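Local coordinates for C3-degrading proteinase (CppA protein) (PDB 3E0R), which probably degrades complement component C3 as a proteinase of Streptococcus pneumoniae, although its two family regions belong to the glyoxalase clan, at residues T94-A108 / A123-P137. Numbering follows the deposited sequence.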
loop_
_atom_site.group_PDB
_atom_site.type_symbol
_atom_site.label_atom_id
_atom_site.label_comp_id
_atom_site.label_asym_id
_atom_site.label_seq_id
_atom_site.Cartn_x
_atom_site.Cartn_y
_atom_site.Cartn_z
ATOM N N THR A 94 -13.861 6.240 -15.293
ATOM C CA THR A 94 -12.601 7.003 -15.336
ATOM C C THR A 94 -12.046 7.131 -16.747
ATOM O O THR A 94 -11.968 6.144 -17.504
ATOM C CB THR A 94 -11.470 6.349 -14.503
ATOM O OG1 THR A 94 -12.032 5.595 -13.436
ATOM C CG2 THR A 94 -10.519 7.412 -13.950
ATOM N N ASP A 95 -11.599 8.338 -17.076
ATOM C CA ASP A 95 -10.929 8.576 -18.351
ATOM C C ASP A 95 -9.420 8.239 -18.322
ATOM O O ASP A 95 -8.845 8.010 -19.380
ATOM C CB ASP A 95 -11.186 10.031 -18.817
ATOM C CG ASP A 95 -12.689 10.328 -19.022
ATOM O OD1 ASP A 95 -13.431 9.367 -19.310
ATOM O OD2 ASP A 95 -13.145 11.499 -18.895
ATOM N N SER A 96 -8.801 8.132 -17.138
ATOM C CA SER A 96 -7.332 8.368 -17.009
ATOM C C SER A 96 -6.394 7.230 -16.588
ATOM O O SER A 96 -5.324 7.476 -15.976
ATOM C CB SER A 96 -7.095 9.542 -16.043
ATOM O OG SER A 96 -5.847 10.169 -16.322
ATOM N N ILE A 97 -6.737 5.995 -16.927
ATOM C CA ILE A 97 -5.886 4.864 -16.535
ATOM C C ILE A 97 -4.512 4.964 -17.246
ATOM O O ILE A 97 -4.373 5.637 -18.259
ATOM C CB ILE A 97 -6.619 3.508 -16.723
ATOM C CG1 ILE A 97 -6.665 3.087 -18.203
ATOM C CG2 ILE A 97 -8.041 3.605 -16.129
ATOM C CD1 ILE A 97 -7.308 1.721 -18.420
ATOM N N HIS A 98 -3.481 4.352 -16.666
ATOM C CA HIS A 98 -2.140 4.347 -17.288
ATOM C C HIS A 98 -2.018 3.200 -18.300
ATOM O O HIS A 98 -1.392 3.364 -19.315
ATOM C CB HIS A 98 -1.027 4.238 -16.235
ATOM C CG HIS A 98 0.364 4.237 -16.812
ATOM N ND1 HIS A 98 0.966 5.374 -17.328
ATOM C CD2 HIS A 98 1.278 3.245 -16.928
ATOM C CE1 HIS A 98 2.181 5.076 -17.751
ATOM N NE2 HIS A 98 2.393 3.791 -17.529
ATOM N N ARG A 99 -2.614 2.042 -18.009
ATOM C CA ARG A 99 -2.467 0.838 -18.846
ATOM C C ARG A 99 -3.524 -0.186 -18.483
ATOM O O ARG A 99 -3.885 -0.313 -17.297
ATOM C CB ARG A 99 -1.109 0.240 -18.587
ATOM C CG ARG A 99 -0.582 -0.599 -19.696
ATOM C CD ARG A 99 0.850 -1.032 -19.337
ATOM N NE ARG A 99 1.764 0.096 -19.208
ATOM C CZ ARG A 99 2.421 0.643 -20.212
ATOM N NH1 ARG A 99 2.273 0.177 -21.442
ATOM N NH2 ARG A 99 3.224 1.661 -19.984
ATOM N N LEU A 100 -4.012 -0.906 -19.480
ATOM C CA LEU A 100 -5.105 -1.852 -19.334
ATOM C C LEU A 100 -4.581 -3.240 -19.599
ATOM O O LEU A 100 -3.753 -3.435 -20.480
ATOM C CB LEU A 100 -6.239 -1.513 -20.321
ATOM C CG LEU A 100 -7.610 -2.229 -20.302
ATOM C CD1 LEU A 100 -8.382 -2.165 -18.938
ATOM C CD2 LEU A 100 -8.474 -1.647 -21.439
ATOM N N TYR A 101 -5.024 -4.180 -18.786
ATOM C CA TYR A 101 -4.668 -5.586 -18.915
ATOM C C TYR A 101 -5.947 -6.407 -18.915
ATOM O O TYR A 101 -7.028 -5.894 -18.657
ATOM C CB TYR A 101 -3.802 -6.068 -17.745
ATOM C CG TYR A 101 -2.514 -5.313 -17.540
ATOM C CD1 TYR A 101 -1.300 -5.804 -18.041
ATOM C CD2 TYR A 101 -2.497 -4.125 -16.818
ATOM C CE1 TYR A 101 -0.120 -5.105 -17.850
ATOM C CE2 TYR A 101 -1.352 -3.421 -16.624
ATOM C CZ TYR A 101 -0.142 -3.909 -17.125
ATOM O OH TYR A 101 1.033 -3.201 -16.893
ATOM N N LYS A 102 -5.809 -7.688 -19.203
ATOM C CA LYS A 102 -6.866 -8.657 -18.920
ATOM C C LYS A 102 -6.214 -9.993 -18.641
ATOM O O LYS A 102 -5.236 -10.362 -19.297
ATOM C CB LYS A 102 -7.854 -8.785 -20.074
ATOM C CG LYS A 102 -8.834 -9.986 -19.887
ATOM C CD LYS A 102 -10.173 -9.853 -20.618
ATOM C CE LYS A 102 -11.132 -11.033 -20.267
ATOM N NZ LYS A 102 -11.287 -11.269 -18.788
ATOM N N GLY A 103 -6.736 -10.707 -17.653
ATOM C CA GLY A 103 -6.277 -12.061 -17.368
ATOM C C GLY A 103 -7.388 -13.095 -17.367
ATOM O O GLY A 103 -8.456 -12.894 -17.965
ATOM N N GLN A 104 -7.119 -14.202 -16.675
ATOM C CA GLN A 104 -8.126 -15.243 -16.405
ATOM C C GLN A 104 -9.491 -14.687 -15.989
ATOM O O GLN A 104 -10.477 -14.882 -16.699
ATOM C CB GLN A 104 -7.629 -16.229 -15.315
ATOM C CG GLN A 104 -8.523 -17.472 -15.131
ATOM C CD GLN A 104 -8.093 -18.423 -13.990
ATOM O OE1 GLN A 104 -7.581 -17.998 -12.945
ATOM N NE2 GLN A 104 -8.345 -19.731 -14.191
ATOM N N ASN A 105 -9.554 -14.017 -14.840
ATOM C CA ASN A 105 -10.861 -13.643 -14.254
ATOM C C ASN A 105 -11.516 -12.352 -14.788
ATOM O O ASN A 105 -12.752 -12.240 -14.789
ATOM C CB ASN A 105 -10.787 -13.580 -12.728
ATOM C CG ASN A 105 -10.286 -14.870 -12.101
ATOM O OD1 ASN A 105 -9.789 -14.845 -10.980
ATOM N ND2 ASN A 105 -10.412 -15.997 -12.819
ATOM N N GLY A 106 -10.715 -11.398 -15.251
ATOM C CA GLY A 106 -11.275 -10.178 -15.835
ATOM C C GLY A 106 -10.249 -9.145 -16.266
ATOM O O GLY A 106 -9.071 -9.440 -16.442
ATOM N N TYR A 107 -10.711 -7.919 -16.432
ATOM C CA TYR A 107 -9.823 -6.825 -16.725
ATOM C C TYR A 107 -9.001 -6.412 -15.467
ATOM O O TYR A 107 -9.273 -6.815 -14.303
ATOM C CB TYR A 107 -10.590 -5.660 -17.373
ATOM C CG TYR A 107 -11.173 -6.044 -18.735
ATOM C CD1 TYR A 107 -10.411 -5.947 -19.927
ATOM C CD2 TYR A 107 -12.486 -6.561 -18.834
ATOM C CE1 TYR A 107 -10.979 -6.319 -21.195
ATOM C CE2 TYR A 107 -13.058 -6.932 -20.080
ATOM C CZ TYR A 107 -12.302 -6.816 -21.251
ATOM O OH TYR A 107 -12.883 -7.200 -22.458
ATOM N N ALA A 108 -7.937 -5.685 -15.739
ATOM C CA ALA A 108 -7.092 -5.158 -14.678
ATOM C C ALA A 108 -6.520 -3.877 -15.236
ATOM O O ALA A 108 -6.529 -3.666 -16.458
ATOM C CB ALA A 108 -6.008 -6.132 -14.345
ATOM N N ALA A 123 -7.995 -8.728 -10.358
ATOM C CA ALA A 123 -8.905 -9.667 -9.728
ATOM C C ALA A 123 -8.419 -11.115 -9.861
ATOM O O ALA A 123 -9.239 -12.039 -9.768
ATOM C CB ALA A 123 -10.274 -9.508 -10.352
ATOM N N GLU A 124 -7.102 -11.310 -10.050
ATOM C CA GLU A 124 -6.526 -12.595 -10.479
ATOM C C GLU A 124 -5.975 -13.340 -9.283
ATOM O O GLU A 124 -5.531 -12.713 -8.308
ATOM C CB GLU A 124 -5.370 -12.404 -11.469
ATOM C CG GLU A 124 -5.689 -11.729 -12.815
ATOM C CD GLU A 124 -6.922 -12.300 -13.570
ATOM O OE1 GLU A 124 -7.257 -13.533 -13.481
ATOM O OE2 GLU A 124 -7.561 -11.461 -14.253
ATOM N N ASP A 125 -5.998 -14.676 -9.357
ATOM C CA ASP A 125 -5.322 -15.513 -8.348
ATOM C C ASP A 125 -3.810 -15.569 -8.662
ATOM O O ASP A 125 -2.999 -16.040 -7.867
ATOM C CB ASP A 125 -5.913 -16.924 -8.268
ATOM C CG ASP A 125 -7.428 -16.940 -8.392
ATOM O OD1 ASP A 125 -8.110 -17.366 -7.429
ATOM O OD2 ASP A 125 -7.933 -16.544 -9.464
ATOM N N ASP A 126 -3.441 -15.061 -9.826
ATOM C CA ASP A 126 -2.061 -14.935 -10.198
ATOM C C ASP A 126 -1.974 -13.792 -11.193
ATOM O O ASP A 126 -2.383 -13.926 -12.350
ATOM C CB ASP A 126 -1.593 -16.260 -10.800
ATOM C CG ASP A 126 -0.278 -16.145 -11.590
ATOM O OD1 ASP A 126 0.504 -15.174 -11.394
ATOM O OD2 ASP A 126 -0.041 -17.064 -12.413
ATOM N N ILE A 127 -1.438 -12.667 -10.742
ATOM C CA ILE A 127 -1.293 -11.487 -11.611
ATOM C C ILE A 127 -0.349 -11.743 -12.829
ATOM O O ILE A 127 -0.256 -10.921 -13.740
ATOM C CB ILE A 127 -0.879 -10.186 -10.785
ATOM C CG1 ILE A 127 0.651 -10.071 -10.587
ATOM C CG2 ILE A 127 -1.505 -10.183 -9.430
ATOM C CD1 ILE A 127 1.052 -9.109 -9.462
ATOM N N ALA A 128 0.329 -12.886 -12.856
ATOM C CA ALA A 128 1.184 -13.266 -13.994
ATOM C C ALA A 128 0.380 -13.745 -15.251
ATOM O O ALA A 128 0.929 -13.880 -16.333
ATOM C CB ALA A 128 2.166 -14.308 -13.545
ATOM N N SER A 129 -0.923 -13.977 -15.091
ATOM C CA SER A 129 -1.841 -14.215 -16.218
ATOM C C SER A 129 -2.266 -12.910 -16.932
ATOM O O SER A 129 -2.880 -12.956 -17.993
ATOM C CB SER A 129 -3.102 -14.969 -15.734
ATOM O OG SER A 129 -3.899 -14.149 -14.877
ATOM N N LEU A 130 -1.968 -11.750 -16.362
ATOM C CA LEU A 130 -2.365 -10.494 -17.016
ATOM C C LEU A 130 -1.630 -10.276 -18.350
ATOM O O LEU A 130 -0.408 -10.359 -18.403
ATOM C CB LEU A 130 -2.159 -9.265 -16.103
ATOM C CG LEU A 130 -2.921 -9.173 -14.789
ATOM C CD1 LEU A 130 -2.491 -7.895 -13.976
ATOM C CD2 LEU A 130 -4.468 -9.251 -15.004
ATOM N N VAL A 131 -2.417 -10.004 -19.402
ATOM C CA VAL A 131 -1.953 -9.610 -20.744
ATOM C C VAL A 131 -2.431 -8.176 -21.082
ATOM O O VAL A 131 -3.611 -7.853 -21.010
ATOM C CB VAL A 131 -2.514 -10.553 -21.855
ATOM C CG1 VAL A 131 -1.968 -11.987 -21.742
ATOM C CG2 VAL A 131 -4.025 -10.565 -21.806
ATOM N N GLU A 132 -1.520 -7.321 -21.505
ATOM C CA GLU A 132 -1.885 -5.945 -21.835
ATOM C C GLU A 132 -2.832 -5.835 -23.038
ATOM O O GLU A 132 -2.484 -6.302 -24.108
ATOM C CB GLU A 132 -0.627 -5.144 -22.135
ATOM C CG GLU A 132 -0.905 -3.661 -22.189
ATOM C CD GLU A 132 0.353 -2.815 -22.230
ATOM O OE1 GLU A 132 1.432 -3.272 -21.750
ATOM O OE2 GLU A 132 0.244 -1.683 -22.757
ATOM N N VAL A 133 -4.015 -5.229 -22.876
ATOM C CA VAL A 133 -4.843 -4.918 -24.051
ATOM C C VAL A 133 -4.483 -3.514 -24.608
ATOM O O VAL A 133 -4.485 -2.515 -23.862
ATOM C CB VAL A 133 -6.403 -5.057 -23.816
ATOM C CG1 VAL A 133 -6.725 -6.058 -22.696
ATOM C CG2 VAL A 133 -7.038 -3.702 -23.584
ATOM N N GLY A 134 -4.203 -3.459 -25.915
ATOM C CA GLY A 134 -3.840 -2.215 -26.600
ATOM C C GLY A 134 -5.020 -1.273 -26.780
ATOM O O GLY A 134 -5.049 -0.169 -26.224
ATOM N N GLU A 135 -6.010 -1.712 -27.545
ATOM C CA GLU A 135 -7.150 -0.863 -27.845
ATOM C C GLU A 135 -8.176 -0.926 -26.710
ATOM O O GLU A 135 -8.782 -1.972 -26.468
ATOM C CB GLU A 135 -7.760 -1.282 -29.172
ATOM C CG GLU A 135 -6.768 -1.215 -30.330
ATOM C CD GLU A 135 -7.235 -1.998 -31.532
ATOM O OE1 GLU A 135 -8.436 -2.333 -31.572
ATOM O OE2 GLU A 135 -6.410 -2.276 -32.435
ATOM N N LYS A 136 -8.350 0.196 -26.011
ATOM C CA LYS A 136 -9.262 0.266 -24.861
ATOM C C LYS A 136 -10.693 -0.016 -25.345
ATOM O O LYS A 136 -11.103 0.524 -26.379
ATOM C CB LYS A 136 -9.174 1.651 -24.182
ATOM C CG LYS A 136 -9.651 1.712 -22.710
ATOM C CD LYS A 136 -9.443 3.127 -22.077
ATOM C CE LYS A 136 -10.227 3.334 -20.757
ATOM N NZ LYS A 136 -10.158 4.751 -20.250
ATOM N N PRO A 137 -11.427 -0.912 -24.653
ATOM C CA PRO A 137 -12.850 -1.032 -24.929
ATOM C C PRO A 137 -13.681 -0.026 -24.149
ATOM O O PRO A 137 -13.154 0.744 -23.339
ATOM C CB PRO A 137 -13.191 -2.458 -24.479
ATOM C CG PRO A 137 -12.112 -2.879 -23.591
ATOM C CD PRO A 137 -10.991 -1.882 -23.641
HETATM O O HOH W 1 -9.853 -18.357 -11.337
HETATM O O HOH W 2 -8.014 -8.640 -13.229
#
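An antiparallel edge pairing joins Tyr101 and Lys102 to Val131 and Glu132, where the short strand 131-132 closes one margin of a seven-stranded mixed sheet. Tyr101 and Glu132 form the non-hydrogen-bonded pair; in the hydrogen-bonded pair next to it Lys102 N donates to Val131 O (2.9 Å). On the face carrying Tyr101, the extended chain of Glu132 brings OE2 to Arg99 NH1 in a 3.1 Å salt bridge; OE2 lies near the guanidinium plane, yet the two planar groups are turned 73° apart. Apolar side chains pack beside the pairing: Leu100 CD2 packs tightly on Val133 CG2 (3.3 Å) and, also tightly, on the ring carbon CD of Pro137 (3.4 Å), while Leu130 CD2 rests on Ala108 CB (3.5 Å), whose small methyl suits so close an approach.

Strands 99-102 and 107-112 form a beta hairpin within the CppA N-terminal region, and the carboxylate of Glu124 reaches into its turn. With the chain bent at chi2 (-49°), the carboxylate turns to the hairpin, where OE1 accepts a nearly straight bond from Asn105 N (2.7 Å, 173°) through its syn lone pair, and OE2 a weak one from Gly106 N. An acidic residue suits this buried place because its two oxygens can receive successive backbone N-H groups. Lys80 reaches the same residue through a weak bond to Glu124 O.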